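Local atomic coordinates of probable thioesterase (Thermus thermophilus, PDB entry 1Z54), a protein that probably hydrolyses the thioester bond of acyl-CoA substrates, possibly fatty acyl-CoAs, using a hotdog fold. Residues R85-R90 with A116-D121; F54-L59 with T105-Q110; M1-R6 with V75-A80; L59-R64 with L99-F104; A80-R85 with D121-L126. All coordinates share one frame; numbering follows the deposited sequence.

Contact 1: residues R85-R90 with A116-D121; sequences RALLFR and ARIPED
At the end of the hotdog sheet where strand 86-95 begins, the loop leading into helix 120-129 crosses the start of the strand, so that 85-90 meets 116-121 at one end of the sheet. Pro119 holds the N-cap position of that helix, and the three residues before it do the touching. Arg85 and Arg117 come closest along the backbone, with CA atoms 4.3 Å apart, yet no direct hydrogen bond joins the segments. A water bridges two carbonyls that could not bond to each other, 2.7 Å from Arg85 O and 2.9 Å from Ala116 O. Deeper in, Ile118 sends CD1 obliquely across Leu87, reaching its CG at 3.9 Å; the ethyl arm is extended (chi2 172°), which carries the methyl inward. Leu87 also touches Phe54 and Leu126, so this pair belongs to the apolar layer between sheet and C-terminal helix. On the outer side the two arginines cross. Arg85 runs extended from CG to NE, then turns its guanidinium at chi4 (-69°) over the Arg117 chain. The planes of the two guanidinium groups stand 80° apart, so they do not stack, and Arg85 NH2 stays 4.9 Å from Arg117 NH1. What lies over the centre of the Arg85 guanidinium face is a methylene: Arg117 CG, 3.7 Å from Arg85 CZ.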
# COMPACT_ATOMS: atom_id res chain seq x y z
N ARG A 85 20.89 21.06 -9.29
CA ARG A 85 19.44 20.98 -9.17
C ARG A 85 18.85 19.57 -9.23
O ARG A 85 17.64 19.41 -9.11
CB ARG A 85 18.78 21.81 -10.28
CG ARG A 85 19.13 23.29 -10.25
CD ARG A 85 18.92 23.91 -11.63
NE ARG A 85 19.26 25.33 -11.66
CZ ARG A 85 18.56 26.28 -11.05
NH1 ARG A 85 17.48 25.97 -10.34
NH2 ARG A 85 18.95 27.55 -11.14
N ALA A 86 19.70 18.55 -9.39
CA ALA A 86 19.20 17.18 -9.50
C ALA A 86 20.11 16.10 -8.93
O ALA A 86 21.32 16.32 -8.74
CB ALA A 86 18.90 16.85 -10.96
N LEU A 87 19.53 14.94 -8.67
CA LEU A 87 20.25 13.79 -8.13
C LEU A 87 19.73 12.52 -8.79
O LEU A 87 18.56 12.45 -9.19
CB LEU A 87 20.03 13.64 -6.62
CG LEU A 87 19.85 14.84 -5.70
CD1 LEU A 87 18.51 15.53 -5.96
CD2 LEU A 87 19.91 14.35 -4.26
N LEU A 88 20.59 11.51 -8.90
CA LEU A 88 20.20 10.24 -9.49
C LEU A 88 20.78 9.10 -8.67
O LEU A 88 22.00 8.93 -8.60
CB LEU A 88 20.71 10.12 -10.94
CG LEU A 88 20.32 8.88 -11.77
CD1 LEU A 88 20.87 7.61 -11.14
CD2 LEU A 88 18.82 8.79 -11.89
N PHE A 89 19.89 8.31 -8.05
CA PHE A 89 20.32 7.17 -7.26
C PHE A 89 20.17 5.91 -8.09
O PHE A 89 19.25 5.80 -8.91
CB PHE A 89 19.47 7.01 -5.99
CG PHE A 89 19.64 8.12 -5.00
CD1 PHE A 89 18.97 9.32 -5.17
CD2 PHE A 89 20.49 7.97 -3.91
CE1 PHE A 89 19.15 10.36 -4.26
CE2 PHE A 89 20.68 9.00 -3.00
CZ PHE A 89 20.01 10.20 -3.17
N ARG A 90 21.08 4.97 -7.89
CA ARG A 90 21.03 3.70 -8.58
C ARG A 90 21.00 2.63 -7.51
O ARG A 90 21.67 2.74 -6.49
CB ARG A 90 22.24 3.54 -9.50
CG ARG A 90 22.08 4.27 -10.81
CD ARG A 90 23.02 3.71 -11.85
NE ARG A 90 22.55 3.98 -13.21
CZ ARG A 90 21.40 3.52 -13.71
NH1 ARG A 90 21.05 3.81 -14.95
NH2 ARG A 90 20.60 2.76 -12.97
N ALA A 116 14.47 24.21 -7.41
CA ALA A 116 15.60 25.09 -7.17
C ALA A 116 16.88 24.30 -6.95
O ALA A 116 16.87 23.06 -6.94
CB ALA A 116 15.32 25.96 -5.96
N ARG A 117 17.98 25.02 -6.79
CA ARG A 117 19.27 24.38 -6.56
C ARG A 117 19.26 23.76 -5.17
O ARG A 117 18.56 24.23 -4.27
CB ARG A 117 20.41 25.40 -6.64
CG ARG A 117 20.44 26.26 -7.90
CD ARG A 117 21.70 27.11 -7.93
NE ARG A 117 22.00 27.69 -6.63
CZ ARG A 117 21.23 28.58 -6.00
NH1 ARG A 117 20.10 28.99 -6.55
NH2 ARG A 117 21.59 29.04 -4.81
N ILE A 118 20.04 22.70 -5.00
CA ILE A 118 20.15 22.04 -3.71
C ILE A 118 20.91 22.98 -2.76
O ILE A 118 21.99 23.44 -3.09
CB ILE A 118 20.96 20.73 -3.84
CG1 ILE A 118 20.22 19.76 -4.76
CG2 ILE A 118 21.20 20.13 -2.46
CD1 ILE A 118 21.00 18.52 -5.11
N PRO A 119 20.33 23.29 -1.59
CA PRO A 119 21.02 24.18 -0.66
C PRO A 119 22.47 23.76 -0.41
O PRO A 119 22.78 22.57 -0.34
CB PRO A 119 20.14 24.12 0.61
CG PRO A 119 19.31 22.86 0.43
CD PRO A 119 19.04 22.84 -1.04
N GLU A 120 23.35 24.75 -0.27
CA GLU A 120 24.78 24.53 -0.07
C GLU A 120 25.21 23.44 0.90
O GLU A 120 25.97 22.54 0.52
CB GLU A 120 25.44 25.84 0.34
CG GLU A 120 25.39 26.90 -0.74
CD GLU A 120 25.93 26.40 -2.07
OE1 GLU A 120 26.99 25.74 -2.06
OE2 GLU A 120 25.29 26.68 -3.11
N ASP A 121 24.75 23.50 2.14
CA ASP A 121 25.15 22.50 3.13
C ASP A 121 24.78 21.08 2.72
O ASP A 121 25.52 20.14 3.03
CB ASP A 121 24.55 22.82 4.50
CG ASP A 121 23.04 22.66 4.54
OD1 ASP A 121 22.50 22.42 5.64
OD2 ASP A 121 22.39 22.78 3.48
O HOH W 1 15.77 21.29 -8.94

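Contact 2: residues F54-L59 with T105-Q110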
# COMPACT_ATOMS: atom_id res chain seq x y z
N PHE A 54 13.14 16.18 -2.17
CA PHE A 54 13.79 15.48 -3.27
C PHE A 54 12.73 14.65 -3.97
O PHE A 54 12.77 13.43 -3.94
CB PHE A 54 14.88 14.54 -2.75
CG PHE A 54 16.07 15.26 -2.18
CD1 PHE A 54 16.78 14.71 -1.12
CD2 PHE A 54 16.49 16.47 -2.71
CE1 PHE A 54 17.89 15.36 -0.59
CE2 PHE A 54 17.60 17.13 -2.18
CZ PHE A 54 18.29 16.57 -1.12
N PRO A 55 11.74 15.31 -4.59
CA PRO A 55 10.69 14.55 -5.28
C PRO A 55 11.24 13.72 -6.44
O PRO A 55 12.24 14.10 -7.08
CB PRO A 55 9.72 15.64 -5.73
CG PRO A 55 10.62 16.80 -5.97
CD PRO A 55 11.53 16.76 -4.76
N VAL A 56 10.58 12.60 -6.70
CA VAL A 56 10.95 11.68 -7.77
C VAL A 56 10.41 12.18 -9.10
O VAL A 56 9.21 12.43 -9.23
CB VAL A 56 10.36 10.27 -7.51
CG1 VAL A 56 10.66 9.34 -8.69
CG2 VAL A 56 10.90 9.71 -6.20
N VAL A 57 11.29 12.34 -10.09
CA VAL A 57 10.83 12.79 -11.40
C VAL A 57 10.86 11.63 -12.38
O VAL A 57 10.21 11.67 -13.42
CB VAL A 57 11.67 13.96 -11.95
CG1 VAL A 57 11.43 15.19 -11.09
CG2 VAL A 57 13.14 13.59 -11.96
N GLU A 58 11.62 10.59 -12.05
CA GLU A 58 11.66 9.41 -12.90
C GLU A 58 12.07 8.16 -12.13
O GLU A 58 12.95 8.20 -11.28
CB GLU A 58 12.61 9.59 -14.09
CG GLU A 58 12.52 8.42 -15.06
CD GLU A 58 13.54 8.48 -16.17
OE1 GLU A 58 13.53 7.58 -17.04
OE2 GLU A 58 14.36 9.43 -16.18
N LEU A 59 11.41 7.06 -12.45
CA LEU A 59 11.69 5.78 -11.81
C LEU A 59 11.92 4.73 -12.88
O LEU A 59 11.33 4.79 -13.96
CB LEU A 59 10.50 5.36 -10.93
CG LEU A 59 10.46 3.92 -10.42
CD1 LEU A 59 11.57 3.69 -9.40
CD2 LEU A 59 9.09 3.63 -9.79
N THR A 105 16.32 6.16 -9.46
CA THR A 105 15.33 7.19 -9.23
C THR A 105 16.02 8.51 -9.48
O THR A 105 17.08 8.80 -8.92
CB THR A 105 14.77 7.18 -7.79
OG1 THR A 105 15.86 7.19 -6.86
CG2 THR A 105 13.90 5.95 -7.56
N ARG A 106 15.42 9.29 -10.37
CA ARG A 106 15.93 10.60 -10.71
C ARG A 106 15.14 11.59 -9.86
O ARG A 106 13.92 11.48 -9.76
CB ARG A 106 15.69 10.87 -12.20
CG ARG A 106 16.30 12.15 -12.72
CD ARG A 106 17.41 11.82 -13.70
NE ARG A 106 16.95 10.93 -14.76
CZ ARG A 106 17.76 10.30 -15.61
NH1 ARG A 106 17.26 9.50 -16.54
NH2 ARG A 106 19.08 10.46 -15.51
N HIS A 107 15.83 12.54 -9.25
CA HIS A 107 15.15 13.53 -8.42
C HIS A 107 15.51 14.96 -8.78
O HIS A 107 16.57 15.23 -9.33
CB HIS A 107 15.51 13.35 -6.94
CG HIS A 107 15.16 12.01 -6.37
ND1 HIS A 107 15.86 10.86 -6.67
CD2 HIS A 107 14.21 11.65 -5.47
CE1 HIS A 107 15.37 9.86 -5.97
NE2 HIS A 107 14.36 10.31 -5.23
N LEU A 108 14.61 15.87 -8.46
CA LEU A 108 14.85 17.29 -8.64
C LEU A 108 14.83 17.74 -7.19
O LEU A 108 14.47 16.96 -6.30
CB LEU A 108 13.72 17.97 -9.41
CG LEU A 108 13.75 17.86 -10.94
CD1 LEU A 108 12.58 18.66 -11.50
CD2 LEU A 108 15.07 18.39 -11.50
N CYS A 109 15.22 18.98 -6.93
CA CYS A 109 15.20 19.47 -5.56
C CYS A 109 14.16 20.57 -5.46
O CYS A 109 14.16 21.51 -6.25
CB CYS A 109 16.57 20.01 -5.14
SG CYS A 109 16.62 20.64 -3.43
N GLN A 110 13.27 20.44 -4.49
CA GLN A 110 12.23 21.43 -4.29
C GLN A 110 12.40 22.13 -2.95
O GLN A 110 12.54 21.48 -1.92
CB GLN A 110 10.85 20.76 -4.36
CG GLN A 110 9.67 21.72 -4.32
CD GLN A 110 8.35 20.99 -4.45
OE1 GLN A 110 8.13 20.24 -5.40
NE2 GLN A 110 7.45 21.22 -3.50
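The guanidinium of Arg106 is met at its edge and in its plane by Glu58 OE2, whereas the imidazole of His107 has Val56 CG2 coming in obliquely, 3.6 Å from His107 NE2. The Phe54 ring has Leu108 O near its edge and Cys109 SG oblique to it, a sulfur-aromatic contact with SG 3.9 Å from Phe54 CE2. Phe89 from the adjacent strand also meets the His107 ring, at a steep angle. In the salt bridge, Arg106 NH1 gives the stronger bond, 2.9 Å to Glu58 OE2, and NE adds a weak one to the same oxygen; NH1 approaches from above the carboxylate plane. Glu58 reaches out fully extended, while Arg106 bends at chi2 and chi3 to swing its guanidinium alongside. An alanine here would remove both bonds to Glu58 OE2 and the Arg106 CG that packs on Val57 CG2 at 3.6 Å, and would probably loosen the strand pairing at the bulge. Val57 CG1 in turn packs on Leu108 CG at 3.5 Å. The backbone is irregular here: Val57 N donates to Arg106 O at 2.8 Å, Glu58 N only weakly to that same oxygen, and Arg106 N returns a bond to Glu58 O. Two residues thus face one, the classic beta bulge, set here in an antiparallel pair of the hotdog sheet, which continues through Glu58 and Leu59 into the second subunit.

Contact 3: residues M1-R6 with V75-A80; sequences MESVTR and VRTRLA
Arg76 and Met1 bury the most surface here, and their side chains cross obliquely where the N-terminus folds back over strand 72-82. Met1 starts with CG anti to its backbone N (chi1 174°), then bends at chi2 and chi3, bringing its thioether against the arginine. Its CE methyl sits over one face of the Arg76 guanidinium, offset toward the rim and 3.0 Å from Arg76 NE. Met1 CB approaches Arg76 NH1 to 3.0 Å as well, so the fit is very tight. Val4 flanks the same arginine, CG2 to Arg76 CG at 3.9 Å, the two side chains running side by side. Val75 lies on the other face of the sheet with Thr5, Ser3 and Thr77, the face covered by helix 24-39. It is gripped through its backbone: Thr5 N donates to Val75 O and Val75 N to Thr5 O, both at 2.8 Å and each donor above the carbonyl plane. At the next hydrogen-bonded pair, Ser3 and Thr77 exchange a second couple, longer, with the donors in the carbonyl planes. These two pairs bracket Val4 and Arg76 and fix strand 3-8 antiparallel at the edge of this chain's sheet. Met1 N lies 4.5 Å from Arg76 NH1, a spacing of like charges that would be unfavourable by itself; the salt bridge from Arg76 NH2 to Glu94 is likely to offset part of that cost.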
# COMPACT_ATOMS: atom_id res chain seq x y z
N MET A 1 27.72 0.33 -4.77
CA MET A 1 27.78 -0.40 -3.47
C MET A 1 28.29 0.49 -2.34
O MET A 1 29.29 0.18 -1.69
CB MET A 1 28.68 -1.64 -3.61
CG MET A 1 28.92 -2.38 -2.30
SD MET A 1 27.40 -2.67 -1.38
CE MET A 1 27.40 -4.47 -1.27
N GLU A 2 27.60 1.61 -2.10
CA GLU A 2 28.00 2.52 -1.04
C GLU A 2 27.32 2.11 0.26
O GLU A 2 27.99 1.72 1.22
CB GLU A 2 27.62 3.96 -1.40
CG GLU A 2 28.48 4.58 -2.49
CD GLU A 2 29.89 4.88 -2.03
OE1 GLU A 2 30.06 5.70 -1.11
OE2 GLU A 2 30.84 4.29 -2.59
N SER A 3 25.99 2.19 0.31
CA SER A 3 25.27 1.80 1.52
C SER A 3 24.36 0.61 1.23
O SER A 3 23.90 0.42 0.11
CB SER A 3 24.42 2.96 2.04
OG SER A 3 23.23 3.12 1.27
N VAL A 4 24.11 -0.20 2.25
CA VAL A 4 23.25 -1.36 2.10
C VAL A 4 22.12 -1.34 3.11
O VAL A 4 22.34 -1.14 4.31
CB VAL A 4 24.05 -2.67 2.26
CG1 VAL A 4 23.13 -3.87 2.04
CG2 VAL A 4 25.21 -2.69 1.28
N THR A 5 20.90 -1.53 2.63
CA THR A 5 19.73 -1.53 3.49
C THR A 5 19.06 -2.89 3.48
O THR A 5 18.62 -3.36 2.43
CB THR A 5 18.70 -0.48 3.02
OG1 THR A 5 19.34 0.79 2.88
CG2 THR A 5 17.55 -0.37 4.01
N ARG A 6 18.96 -3.51 4.65
CA ARG A 6 18.32 -4.81 4.75
C ARG A 6 16.81 -4.62 4.96
O ARG A 6 16.39 -3.82 5.80
CB ARG A 6 18.92 -5.63 5.90
CG ARG A 6 20.36 -6.06 5.65
CD ARG A 6 20.92 -6.86 6.81
NE ARG A 6 20.12 -8.06 7.07
CZ ARG A 6 20.43 -8.99 7.97
NH1 ARG A 6 19.64 -10.05 8.13
NH2 ARG A 6 21.53 -8.87 8.71
N VAL A 75 19.35 -3.94 -0.24
CA VAL A 75 19.28 -2.91 -1.26
C VAL A 75 20.52 -2.05 -1.18
O VAL A 75 20.77 -1.37 -0.18
CB VAL A 75 18.05 -2.02 -1.08
CG1 VAL A 75 17.97 -1.04 -2.24
CG2 VAL A 75 16.80 -2.89 -1.02
N ARG A 76 21.31 -2.10 -2.24
CA ARG A 76 22.54 -1.34 -2.33
C ARG A 76 22.26 -0.06 -3.09
O ARG A 76 21.75 -0.09 -4.21
CB ARG A 76 23.60 -2.17 -3.06
CG ARG A 76 23.91 -3.48 -2.34
CD ARG A 76 24.61 -4.49 -3.24
NE ARG A 76 25.88 -3.99 -3.77
CZ ARG A 76 26.71 -4.71 -4.52
NH1 ARG A 76 27.85 -4.17 -4.96
NH2 ARG A 76 26.42 -5.96 -4.82
N THR A 77 22.57 1.08 -2.49
CA THR A 77 22.32 2.34 -3.17
C THR A 77 23.50 3.29 -3.17
O THR A 77 24.28 3.37 -2.22
CB THR A 77 21.07 3.08 -2.60
OG1 THR A 77 21.37 4.46 -2.42
CG2 THR A 77 20.64 2.48 -1.30
N ARG A 78 23.64 4.00 -4.28
CA ARG A 78 24.71 4.97 -4.38
C ARG A 78 24.19 6.16 -5.16
O ARG A 78 23.20 6.05 -5.89
CB ARG A 78 25.93 4.36 -5.07
CG ARG A 78 25.79 4.17 -6.57
CD ARG A 78 27.12 3.71 -7.15
NE ARG A 78 27.24 4.09 -8.56
CZ ARG A 78 26.54 3.54 -9.54
NH1 ARG A 78 25.66 2.58 -9.27
NH2 ARG A 78 26.70 3.96 -10.78
N LEU A 79 24.84 7.29 -4.97
CA LEU A 79 24.46 8.50 -5.68
C LEU A 79 25.26 8.45 -6.97
O LEU A 79 26.46 8.72 -6.98
CB LEU A 79 24.84 9.73 -4.85
CG LEU A 79 24.53 11.11 -5.43
CD1 LEU A 79 23.04 11.23 -5.71
CD2 LEU A 79 24.97 12.19 -4.43
N ALA A 80 24.59 8.09 -8.06
CA ALA A 80 25.24 7.98 -9.36
C ALA A 80 25.45 9.32 -10.06
O ALA A 80 26.43 9.51 -10.78
CB ALA A 80 24.45 7.03 -10.26

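Contact 4: residues L59-R64 with L99-F104; sequences LGLTFR and LLAEGF
Phe104 and Glu102 both carry CG in the crowded position between backbone N and carbonyl carbon (chi1 72° and 55°), which bends each side chain over the neighbouring strand. The Phe104 ring thereby lies across the Gly60 backbone, CE2 reaching Gly60 CA at 3.6 Å and Gly60 N lying over one face. Any beta carbon on Gly60 would collide with that ring. Glu102 extends beyond CG to Arg64, whose chain bends at chi2 (-71°) to meet it. Arg64 grips side-on with two nitrogens on a single oxygen: NE reaches Glu102 OE2 at 3.0 Å on its anti lone pair, and NH1 reaches it at 3.1 Å from above the carboxylate plane. Thr62 CG2 lies against one face of the same guanidinium. On the other face of the sheet, Ala101 CB touches the Phe63 side chain, 4.1 Å from Phe63 CD1. Paired backbone bonds join Gly60 with Phe104 and Thr62 with Glu102, and Arg64 N closes the row on Leu100 O at 2.7 Å. This is regular antiparallel pairing of the hotdog sheet, with Leu61 packed on helix 24-39 and the other edge of strand 52-63 paired to the second subunit, so that the sheet runs on through the interface.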
# COMPACT_ATOMS: atom_id res chain seq x y z
N LEU A 59 11.41 7.06 -12.45
CA LEU A 59 11.69 5.78 -11.81
C LEU A 59 11.92 4.73 -12.88
O LEU A 59 11.33 4.79 -13.96
CB LEU A 59 10.50 5.36 -10.93
CG LEU A 59 10.46 3.92 -10.42
CD1 LEU A 59 11.57 3.69 -9.40
CD2 LEU A 59 9.09 3.63 -9.79
N GLY A 60 12.80 3.78 -12.58
CA GLY A 60 13.08 2.72 -13.53
C GLY A 60 13.44 1.47 -12.76
O GLY A 60 14.29 1.51 -11.87
N LEU A 61 12.80 0.36 -13.10
CA LEU A 61 13.07 -0.90 -12.43
C LEU A 61 13.07 -2.08 -13.37
O LEU A 61 12.19 -2.21 -14.22
CB LEU A 61 12.04 -1.14 -11.31
CG LEU A 61 12.39 -0.63 -9.91
CD1 LEU A 61 11.13 -0.41 -9.11
CD2 LEU A 61 13.32 -1.63 -9.21
N THR A 62 14.07 -2.94 -13.20
CA THR A 62 14.17 -4.15 -14.00
C THR A 62 14.15 -5.30 -13.01
O THR A 62 15.01 -5.40 -12.14
CB THR A 62 15.47 -4.18 -14.83
OG1 THR A 62 15.46 -3.08 -15.75
CG2 THR A 62 15.60 -5.49 -15.61
N PHE A 63 13.14 -6.15 -13.15
CA PHE A 63 12.95 -7.29 -12.27
C PHE A 63 13.58 -8.54 -12.88
O PHE A 63 13.16 -8.99 -13.95
CB PHE A 63 11.45 -7.49 -12.04
CG PHE A 63 10.73 -6.24 -11.59
CD1 PHE A 63 10.68 -5.90 -10.24
CD2 PHE A 63 10.12 -5.40 -12.52
CE1 PHE A 63 10.03 -4.73 -9.82
CE2 PHE A 63 9.47 -4.22 -12.11
CZ PHE A 63 9.43 -3.89 -10.75
N ARG A 64 14.60 -9.07 -12.21
CA ARG A 64 15.32 -10.25 -12.68
C ARG A 64 14.87 -11.55 -12.00
O ARG A 64 14.74 -12.59 -12.65
CB ARG A 64 16.82 -10.07 -12.43
CG ARG A 64 17.41 -8.75 -12.93
CD ARG A 64 17.48 -8.70 -14.44
NE ARG A 64 18.32 -7.60 -14.91
CZ ARG A 64 18.66 -7.40 -16.18
NH1 ARG A 64 19.43 -6.38 -16.52
NH2 ARG A 64 18.21 -8.23 -17.12
N LEU A 99 20.94 -11.32 -7.66
CA LEU A 99 20.31 -10.05 -7.99
C LEU A 99 18.82 -10.31 -8.23
O LEU A 99 18.44 -11.23 -8.97
CB LEU A 99 20.95 -9.45 -9.24
CG LEU A 99 20.36 -8.13 -9.76
CD1 LEU A 99 20.50 -7.02 -8.72
CD2 LEU A 99 21.08 -7.75 -11.05
N LEU A 100 17.97 -9.52 -7.58
CA LEU A 100 16.53 -9.69 -7.74
C LEU A 100 15.97 -8.68 -8.72
O LEU A 100 15.09 -8.99 -9.52
CB LEU A 100 15.83 -9.55 -6.39
CG LEU A 100 16.29 -10.57 -5.35
CD1 LEU A 100 15.34 -10.53 -4.16
CD2 LEU A 100 16.30 -11.97 -5.97
N ALA A 101 16.49 -7.47 -8.64
CA ALA A 101 16.05 -6.39 -9.51
C ALA A 101 17.05 -5.27 -9.37
O ALA A 101 17.84 -5.24 -8.42
CB ALA A 101 14.67 -5.92 -9.11
N GLU A 102 17.03 -4.34 -10.31
CA GLU A 102 17.92 -3.19 -10.26
C GLU A 102 17.18 -2.00 -10.82
O GLU A 102 16.33 -2.16 -11.70
CB GLU A 102 19.19 -3.47 -11.07
CG GLU A 102 18.95 -3.87 -12.50
CD GLU A 102 20.19 -4.46 -13.15
OE1 GLU A 102 21.23 -3.76 -13.18
OE2 GLU A 102 20.13 -5.61 -13.62
N GLY A 103 17.48 -0.81 -10.32
CA GLY A 103 16.79 0.36 -10.79
C GLY A 103 17.43 1.68 -10.42
O GLY A 103 18.59 1.73 -9.96
N PHE A 104 16.68 2.75 -10.62
CA PHE A 104 17.17 4.08 -10.32
C PHE A 104 16.01 5.04 -10.10
O PHE A 104 14.88 4.77 -10.48
CB PHE A 104 18.01 4.58 -11.51
CG PHE A 104 17.20 4.91 -12.72
CD1 PHE A 104 16.65 6.18 -12.88
CD2 PHE A 104 16.92 3.94 -13.68
CE1 PHE A 104 15.84 6.48 -13.98
CE2 PHE A 104 16.10 4.22 -14.79
CZ PHE A 104 15.56 5.50 -14.94

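Contact 5: residues A80-R85 with D121-L126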
# COMPACT_ATOMS: atom_id res chain seq x y z
N ALA A 80 24.59 8.09 -8.06
CA ALA A 80 25.24 7.98 -9.36
C ALA A 80 25.45 9.32 -10.06
O ALA A 80 26.43 9.51 -10.78
CB ALA A 80 24.45 7.03 -10.26
N GLU A 81 24.54 10.26 -9.85
CA GLU A 81 24.65 11.57 -10.48
C GLU A 81 24.24 12.67 -9.51
O GLU A 81 23.28 12.52 -8.76
CB GLU A 81 23.79 11.62 -11.75
CG GLU A 81 24.31 10.77 -12.90
CD GLU A 81 23.34 10.67 -14.07
OE1 GLU A 81 22.49 11.58 -14.22
OE2 GLU A 81 23.43 9.70 -14.85
N LEU A 82 24.99 13.77 -9.52
CA LEU A 82 24.70 14.89 -8.63
C LEU A 82 25.00 16.22 -9.30
O LEU A 82 26.15 16.51 -9.64
CB LEU A 82 25.52 14.79 -7.34
CG LEU A 82 25.45 16.01 -6.42
CD1 LEU A 82 24.08 16.07 -5.77
CD2 LEU A 82 26.54 15.94 -5.35
N SER A 83 23.97 17.04 -9.50
CA SER A 83 24.16 18.36 -10.09
C SER A 83 23.63 19.37 -9.08
O SER A 83 23.25 19.00 -7.97
CB SER A 83 23.38 18.48 -11.40
OG SER A 83 21.98 18.44 -11.17
N SER A 84 23.62 20.64 -9.46
CA SER A 84 23.14 21.68 -8.56
C SER A 84 21.62 21.61 -8.33
O SER A 84 21.14 22.03 -7.28
CB SER A 84 23.53 23.06 -9.09
OG SER A 84 23.05 23.27 -10.41
N ARG A 85 20.89 21.06 -9.29
CA ARG A 85 19.44 20.98 -9.17
C ARG A 85 18.85 19.57 -9.23
O ARG A 85 17.64 19.41 -9.11
CB ARG A 85 18.78 21.81 -10.28
CG ARG A 85 19.13 23.29 -10.25
CD ARG A 85 18.92 23.91 -11.63
NE ARG A 85 19.26 25.33 -11.66
CZ ARG A 85 18.56 26.28 -11.05
NH1 ARG A 85 17.48 25.97 -10.34
NH2 ARG A 85 18.95 27.55 -11.14
N ASP A 121 24.75 23.50 2.14
CA ASP A 121 25.15 22.50 3.13
C ASP A 121 24.78 21.08 2.72
O ASP A 121 25.52 20.14 3.03
CB ASP A 121 24.55 22.82 4.50
CG ASP A 121 23.04 22.66 4.54
OD1 ASP A 121 22.50 22.42 5.64
OD2 ASP A 121 22.39 22.78 3.48
N ILE A 122 23.65 20.90 2.04
CA ILE A 122 23.24 19.58 1.61
C ILE A 122 24.04 19.16 0.38
O ILE A 122 24.42 17.98 0.22
CB ILE A 122 21.73 19.55 1.26
CG1 ILE A 122 20.91 19.81 2.53
CG2 ILE A 122 21.37 18.20 0.64
CD1 ILE A 122 19.40 19.93 2.28
N TYR A 123 24.29 20.12 -0.50
CA TYR A 123 25.06 19.87 -1.72
C TYR A 123 26.46 19.42 -1.33
O TYR A 123 26.97 18.42 -1.83
CB TYR A 123 25.15 21.14 -2.56
CG TYR A 123 25.97 20.97 -3.82
CD1 TYR A 123 25.47 20.27 -4.92
CD2 TYR A 123 27.28 21.44 -3.89
CE1 TYR A 123 26.25 20.05 -6.06
CE2 TYR A 123 28.07 21.23 -5.02
CZ TYR A 123 27.55 20.54 -6.09
OH TYR A 123 28.33 20.32 -7.21
N ARG A 124 27.07 20.16 -0.42
CA ARG A 124 28.41 19.88 0.07
C ARG A 124 28.54 18.45 0.61
O ARG A 124 29.47 17.72 0.25
CB ARG A 124 28.76 20.90 1.15
CG ARG A 124 30.17 20.87 1.67
CD ARG A 124 30.42 22.13 2.49
NE ARG A 124 29.44 22.26 3.57
CZ ARG A 124 29.16 23.40 4.19
NH1 ARG A 124 28.26 23.42 5.17
NH2 ARG A 124 29.77 24.52 3.84
N ALA A 125 27.60 18.05 1.46
CA ALA A 125 27.62 16.71 2.05
C ALA A 125 27.42 15.61 1.00
O ALA A 125 28.11 14.57 1.03
CB ALA A 125 26.56 16.61 3.14
N LEU A 126 26.49 15.82 0.08
CA LEU A 126 26.21 14.84 -0.96
C LEU A 126 27.41 14.71 -1.90
O LEU A 126 27.71 13.63 -2.39
CB LEU A 126 24.96 15.24 -1.75
CG LEU A 126 23.62 15.21 -1.00
CD1 LEU A 126 22.51 15.76 -1.88
CD2 LEU A 126 23.30 13.78 -0.57
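Leu82 buries the most surface in this contact, its CG anti to the backbone N (chi1 172°) and its side chain aimed at the helix. One methyl, CD2, rests 3.8 Å from Leu126 C and 4.0 Å from Leu126 CB, the two leucines crossing at about a right angle. Its CG also meets Tyr123 CE1 at 4.1 Å. The tyrosine, extended by chi1 178°, lays its ring beside the turn, with Ser83 O at the ring edge 3.7 Å from CE1. This is sheet-against-helix packing at the rim of the hotdog fold: helix 120-129 packs against the end of strand 72-82 where the chain turns into strand 86-95. Replacing Leu82 by an alanine would probably loosen the helix here, since the branch touching both Tyr123 and Leu126 would be gone. Further out, the turn is pinned by Ser83 OG, which bonds to Ala86 O, and by a backbone bond between Ser84 and Ile118. Beyond the leucine pair, Leu126 also packs on Leu87 and Leu42, while Asp121 at the start of the helix forms a salt bridge with Arg50.

How the contacts relate
All five contacts draw on one antiparallel sheet, ordered 3-8, 72-82, 86-95, 98-111, 52-63. Contacts 2 and 4 follow each other along the same strand pair, sharing Leu59 with centres about 17 Å apart; both touch the second subunit, so that side of the sheet is also the interface. Contact 3 secures the opposite outermost strand. Contacts 1 and 5 lie only about 4 Å apart by centres and share Arg85 and Asp121; contact 4 is about 24 Å from contact 5. In sequence, contact 3 closes before contacts 1 and 5 open, whereas the segments of contacts 1 and 2 alternate along the chain; contacts 1 and 5 are the ones that tie the C-terminal helix and the loop before it to the sheet.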